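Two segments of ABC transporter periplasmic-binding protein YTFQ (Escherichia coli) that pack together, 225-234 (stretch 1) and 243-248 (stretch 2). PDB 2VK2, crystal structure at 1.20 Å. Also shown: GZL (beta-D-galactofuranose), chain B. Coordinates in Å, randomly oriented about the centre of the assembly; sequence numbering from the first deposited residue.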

ATOM      1  N   SER A 225      -9.680  -1.606  -6.124  1.00  7.69           N
ATOM      2  CA  SER A 225      -8.273  -1.427  -5.787  1.00  7.65           C
ATOM      3  C   SER A 225      -8.120  -0.564  -4.542  1.00  7.41           C
ATOM      4  O   SER A 225      -9.109  -0.151  -3.944  1.00  7.46           O
ATOM      5  CB  SER A 225      -7.515  -0.839  -6.980  1.00  7.57           C
ATOM      6  OG  SER A 225      -8.096   0.379  -7.413  1.00  8.40           O
ATOM      7  N   ILE A 226      -6.877  -0.331  -4.131  1.00  7.49           N
ATOM      8  CA  ILE A 226      -6.602   0.349  -2.874  1.00  7.66           C
ATOM      9  C   ILE A 226      -5.534   1.418  -3.060  1.00  7.33           C
ATOM     10  O   ILE A 226      -4.550   1.197  -3.760  1.00  7.74           O
ATOM     11  CB  ILE A 226      -6.139  -0.673  -1.805  1.00  7.60           C
ATOM     12  CG1 ILE A 226      -7.255  -1.688  -1.513  1.00  8.05           C
ATOM     13  CG2 ILE A 226      -5.722   0.030  -0.515  1.00  8.36           C
ATOM     14  CD1 ILE A 226      -6.766  -2.992  -0.926  1.00  8.69           C
ATOM     15  N   ASP A 227      -5.784   2.577  -2.445  1.00  7.26           N
ATOM     16  CA  ASP A 227      -4.814   3.669  -2.186  1.00  7.35           C
ATOM     17  C   ASP A 227      -5.510   5.023  -2.237  1.00  7.54           C
ATOM     18  O   ASP A 227      -5.255   5.885  -1.401  1.00  7.55           O
ATOM     19  CB  ASP A 227      -3.624   3.717  -3.155  1.00  7.52           C
ATOM     20  CG  ASP A 227      -2.496   2.780  -2.769  1.00  7.94           C
ATOM     21  OD1 ASP A 227      -2.490   2.232  -1.644  1.00  7.73           O
ATOM     22  OD2 ASP A 227      -1.606   2.609  -3.616  1.00  7.62           O
ATOM     23  N   GLY A 228      -6.375   5.211  -3.230  1.00  7.79           N
ATOM     24  CA  GLY A 228      -6.994   6.506  -3.471  1.00  8.22           C
ATOM     25  C   GLY A 228      -6.015   7.502  -4.059  1.00  8.47           C
ATOM     26  O   GLY A 228      -5.952   8.646  -3.613  1.00  9.32           O
ATOM     27  N   VAL A 229      -5.248   7.078  -5.061  1.00  8.52           N
ATOM     28  CA  VAL A 229      -4.375   8.006  -5.778  1.00  8.84           C
ATOM     29  C   VAL A 229      -5.237   8.849  -6.722  1.00  9.06           C
ATOM     30  O   VAL A 229      -6.302   8.398  -7.159  1.00  9.15           O
ATOM     31  CB  VAL A 229      -3.245   7.287  -6.561  1.00  8.78           C
ATOM     32  CG1 VAL A 229      -2.410   6.430  -5.620  1.00  8.85           C
ATOM     33  CG2 VAL A 229      -3.802   6.443  -7.695  1.00  9.24           C
ATOM     34  N   PRO A 230      -4.795  10.083  -7.025  1.00  9.33           N
ATOM     35  CA  PRO A 230      -5.579  10.951  -7.910  1.00  9.50           C
ATOM     36  C   PRO A 230      -6.075  10.262  -9.181  1.00  9.62           C
ATOM     37  O   PRO A 230      -7.231  10.453  -9.569  1.00  9.50           O
ATOM     38  CB  PRO A 230      -4.595  12.070  -8.260  1.00  9.74           C
ATOM     39  CG  PRO A 230      -3.701  12.158  -7.088  1.00  9.77           C
ATOM     40  CD  PRO A 230      -3.569  10.756  -6.553  1.00  9.34           C
ATOM     41  N   ASP A 231      -5.223   9.461  -9.810  1.00  9.80           N
ATOM     42  CA  ASP A 231      -5.568   8.846 -11.092  1.00 10.14           C
ATOM     43  C   ASP A 231      -6.686   7.807 -11.011  1.00  9.64           C
ATOM     44  O   ASP A 231      -7.344   7.555 -12.017  1.00  9.51           O
ATOM     45  CB  ASP A 231      -4.325   8.258 -11.771  1.00 10.62           C
ATOM     46  CG  ASP A 231      -3.437   9.328 -12.393  1.00 12.25           C
ATOM     47  OD1 ASP A 231      -3.834  10.511 -12.404  1.00 14.26           O
ATOM     48  OD2 ASP A 231      -2.341   8.985 -12.877  1.00 14.46           O
ATOM     49  N   ILE A 232      -6.929   7.208  -9.844  1.00  9.35           N
ATOM     50  CA  ILE A 232      -8.081   6.309  -9.734  1.00  9.12           C
ATOM     51  C   ILE A 232      -9.387   7.107  -9.731  1.00  9.20           C
ATOM     52  O   ILE A 232     -10.383   6.657 -10.288  1.00  8.94           O
ATOM     53  CB  ILE A 232      -8.007   5.354  -8.510  1.00  9.02           C
ATOM     54  CG1 ILE A 232      -8.855   4.105  -8.768  1.00  9.41           C
ATOM     55  CG2 ILE A 232      -8.469   6.045  -7.235  1.00  9.17           C
ATOM     56  CD1 ILE A 232      -8.381   3.261  -9.934  1.00  9.46           C
ATOM     57  N   TYR A 233      -9.383   8.287  -9.119  1.00  9.46           N
ATOM     58  CA  TYR A 233     -10.581   9.132  -9.135  1.00  9.95           C
ATOM     59  C   TYR A 233     -10.827   9.713 -10.522  1.00 10.05           C
ATOM     60  O   TYR A 233     -11.977   9.847 -10.945  1.00  9.86           O
ATOM     61  CB  TYR A 233     -10.493  10.234  -8.082  1.00 10.51           C
ATOM     62  CG  TYR A 233     -10.338   9.676  -6.689  1.00 10.90           C
ATOM     63  CD1 TYR A 233     -11.327   8.875  -6.124  1.00 11.57           C
ATOM     64  CD2 TYR A 233      -9.187   9.918  -5.944  1.00 11.42           C
ATOM     65  CE1 TYR A 233     -11.177   8.341  -4.845  1.00 11.81           C
ATOM     66  CE2 TYR A 233      -9.035   9.394  -4.669  1.00 11.80           C
ATOM     67  CZ  TYR A 233     -10.027   8.611  -4.126  1.00 11.50           C
ATOM     68  OH  TYR A 233      -9.861   8.096  -2.858  1.00 12.48           O
ATOM     69  N   LYS A 234      -9.754  10.033 -11.238  1.00 10.18           N
ATOM     70  CA  LYS A 234      -9.866  10.440 -12.639  1.00 10.84           C
ATOM     71  C   LYS A 234     -10.473   9.317 -13.477  1.00 10.31           C
ATOM     72  O   LYS A 234     -11.331   9.564 -14.325  1.00 10.37           O
ATOM     73  CB  LYS A 234      -8.502  10.846 -13.201  1.00 11.19           C
ATOM     74  CG  LYS A 234      -7.957  12.123 -12.595  1.00 12.01           C
ATOM     75  CD  LYS A 234      -6.683  12.576 -13.274  1.00 12.61           C
ATOM     76  CE  LYS A 234      -6.176  13.863 -12.654  1.00 13.87           C
ATOM     77  NZ  LYS A 234      -5.046  14.455 -13.419  1.00 15.15           N
ATOM     78  N   ALA A 243     -14.265   1.079  -7.715  1.00  8.70           N
ATOM     79  CA  ALA A 243     -14.140   1.130  -6.259  1.00  8.46           C
ATOM     80  C   ALA A 243     -12.686   1.245  -5.828  1.00  8.48           C
ATOM     81  O   ALA A 243     -11.821   0.550  -6.358  1.00  8.30           O
ATOM     82  CB  ALA A 243     -14.776  -0.113  -5.643  1.00  8.52           C
ATOM     83  N   SER A 244     -12.421   2.130  -4.871  1.00  8.29           N
ATOM     84  CA  SER A 244     -11.087   2.240  -4.287  1.00  8.64           C
ATOM     85  C   SER A 244     -11.150   2.602  -2.813  1.00  8.97           C
ATOM     86  O   SER A 244     -11.970   3.417  -2.398  1.00 10.27           O
ATOM     87  CB  SER A 244     -10.247   3.279  -5.030  1.00  8.58           C
ATOM     88  OG  SER A 244      -8.948   3.388  -4.456  1.00  8.88           O
ATOM     89  N   VAL A 245     -10.251   2.014  -2.031  1.00  8.85           N
ATOM     90  CA  VAL A 245     -10.139   2.313  -0.611  1.00  8.70           C
ATOM     91  C   VAL A 245      -9.006   3.309  -0.397  1.00  8.87           C
ATOM     92  O   VAL A 245      -7.874   3.071  -0.816  1.00  8.80           O
ATOM     93  CB  VAL A 245      -9.868   1.034   0.205  1.00  8.69           C
ATOM     94  CG1 VAL A 245      -9.653   1.373   1.670  1.00  8.77           C
ATOM     95  CG2 VAL A 245     -11.025   0.056   0.050  1.00  9.22           C
ATOM     96  N   GLU A 246      -9.312   4.421   0.264  1.00  9.12           N
ATOM     97  CA  GLU A 246      -8.314   5.446   0.545  1.00 10.07           C
ATOM     98  C   GLU A 246      -7.301   4.980   1.585  1.00  9.29           C
ATOM     99  O   GLU A 246      -7.672   4.399   2.604  1.00  9.11           O
ATOM    100  CB  GLU A 246      -8.994   6.715   1.053  1.00 10.36           C
ATOM    101  CG  GLU A 246      -8.043   7.867   1.313  1.00 12.25           C
ATOM    102  CD  GLU A 246      -8.696   8.993   2.085  1.00 13.20           C
ATOM    103  OE1 GLU A 246      -9.075   9.997   1.455  1.00 16.95           O
ATOM    104  OE2 GLU A 246      -8.832   8.873   3.322  1.00 17.20           O
ATOM    105  N   LEU A 247      -6.030   5.271   1.319  1.00  8.92           N
ATOM    106  CA  LEU A 247      -4.936   5.056   2.258  1.00  8.77           C
ATOM    107  C   LEU A 247      -4.205   6.379   2.421  1.00  8.84           C
ATOM    108  O   LEU A 247      -3.706   6.932   1.443  1.00  8.54           O
ATOM    109  CB  LEU A 247      -3.972   4.008   1.706  1.00  8.70           C
ATOM    110  CG  LEU A 247      -2.695   3.753   2.514  1.00  8.74           C
ATOM    111  CD1 LEU A 247      -3.024   3.101   3.847  1.00  9.53           C
ATOM    112  CD2 LEU A 247      -1.740   2.897   1.713  1.00  9.14           C
ATOM    113  N   THR A 248      -4.130   6.897   3.643  1.00  9.21           N
ATOM    114  CA  THR A 248      -3.441   8.169   3.850  1.00  9.62           C
ATOM    115  C   THR A 248      -1.964   8.052   3.475  1.00  9.50           C
ATOM    116  O   THR A 248      -1.303   7.095   3.867  1.00  9.48           O
ATOM    117  CB  THR A 248      -3.562   8.698   5.292  1.00  9.92           C
ATOM    118  OG1 THR A 248      -2.897   9.963   5.380  1.00 10.60           O
ATOM    119  CG2 THR A 248      -2.946   7.733   6.299  1.00 10.71           C
TER
HETATM  120  C6  GZL B1298       0.708   0.507   1.600  0.50  7.98           C
HETATM  121  C5  GZL B1298       1.728  -0.033   0.904  0.50  7.34           C
HETATM  122  C4  GZL B1298       1.724  -0.215  -0.602  0.50  6.57           C
HETATM  123  C3  GZL B1298       0.731   0.502  -1.476  0.50  7.04           C
HETATM  124  C2  GZL B1298       1.345   1.030  -2.525  0.50  6.32           C
HETATM  125  O6  GZL B1298       0.755   0.625   2.930  0.50  8.31           O
HETATM  126  O5  GZL B1298       2.779  -0.527   1.568  0.50  5.34           O
HETATM  127  O4  GZL B1298       2.986   0.185  -1.152  0.50  6.19           O
HETATM  128  O3  GZL B1298      -0.576   0.500  -1.238  0.50  6.48           O
HETATM  129  C1  GZL B1298       2.815   0.845  -2.411  0.50  6.17           C
HETATM  130  O2  GZL B1298       0.810   1.679  -3.562  0.50  4.73           O
HETATM  131  O1  GZL B1298       3.330   0.034  -3.462  0.50  6.43           O
HETATM  132  O   HOH W   1     -10.569   0.451  -8.803  1.00  9.10           O
HETATM  133  O   HOH W   2      -9.864   5.495  -2.727  1.00 15.57           O
HETATM  134  O   HOH W   3      -9.499   9.792  -1.055  1.00 29.59           O

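The start of stretch 1 pairs with stretch 2 as a short parallel β-ladder, joined mainly through the backbones and supplemented by water bridges. In a parallel pairing, alternate residues of one strand bond to residues flanking their partner, and the ladder here is typical: Ser225 N donates to Ala243 O (3.0 Å), Val245 N to Ser225 O (3.1 Å), Asp227 N to Val245 O (2.7 Å) and Leu247 N to Asp227 O (2.9 Å). Ser225 O also receives a CA-H contact from Ser244 CA at 3.1 Å.

Side chains then sort by face. Ile226 and Val245 share one, with Ile226 CG1 4.1 Å from Val245 CB in apolar contact. The other carries Ser225, Asp227, Ser244 and Glu246, and is more polar. There Gly228 N makes a weak hydrogen bond to Ser244 OG (3.4 Å), as stretch 1 leaves the strand at Gly228, which has positive phi. A β-carbon on this glycine would fall 2.6 Å from the OH of Tyr233, a residue of the helix that follows. That hydroxyl reaches stretch 2 through water: one molecule donates to both Tyr233 OH and Ser244 OG, while another accepts from Tyr233 OH and donates to Glu246 OE1.

Asp227 also serves the ligand, its OD1 and OD2 each accepting a 2.6 Å hydrogen bond, from galactofuranose O3 and O2 respectively.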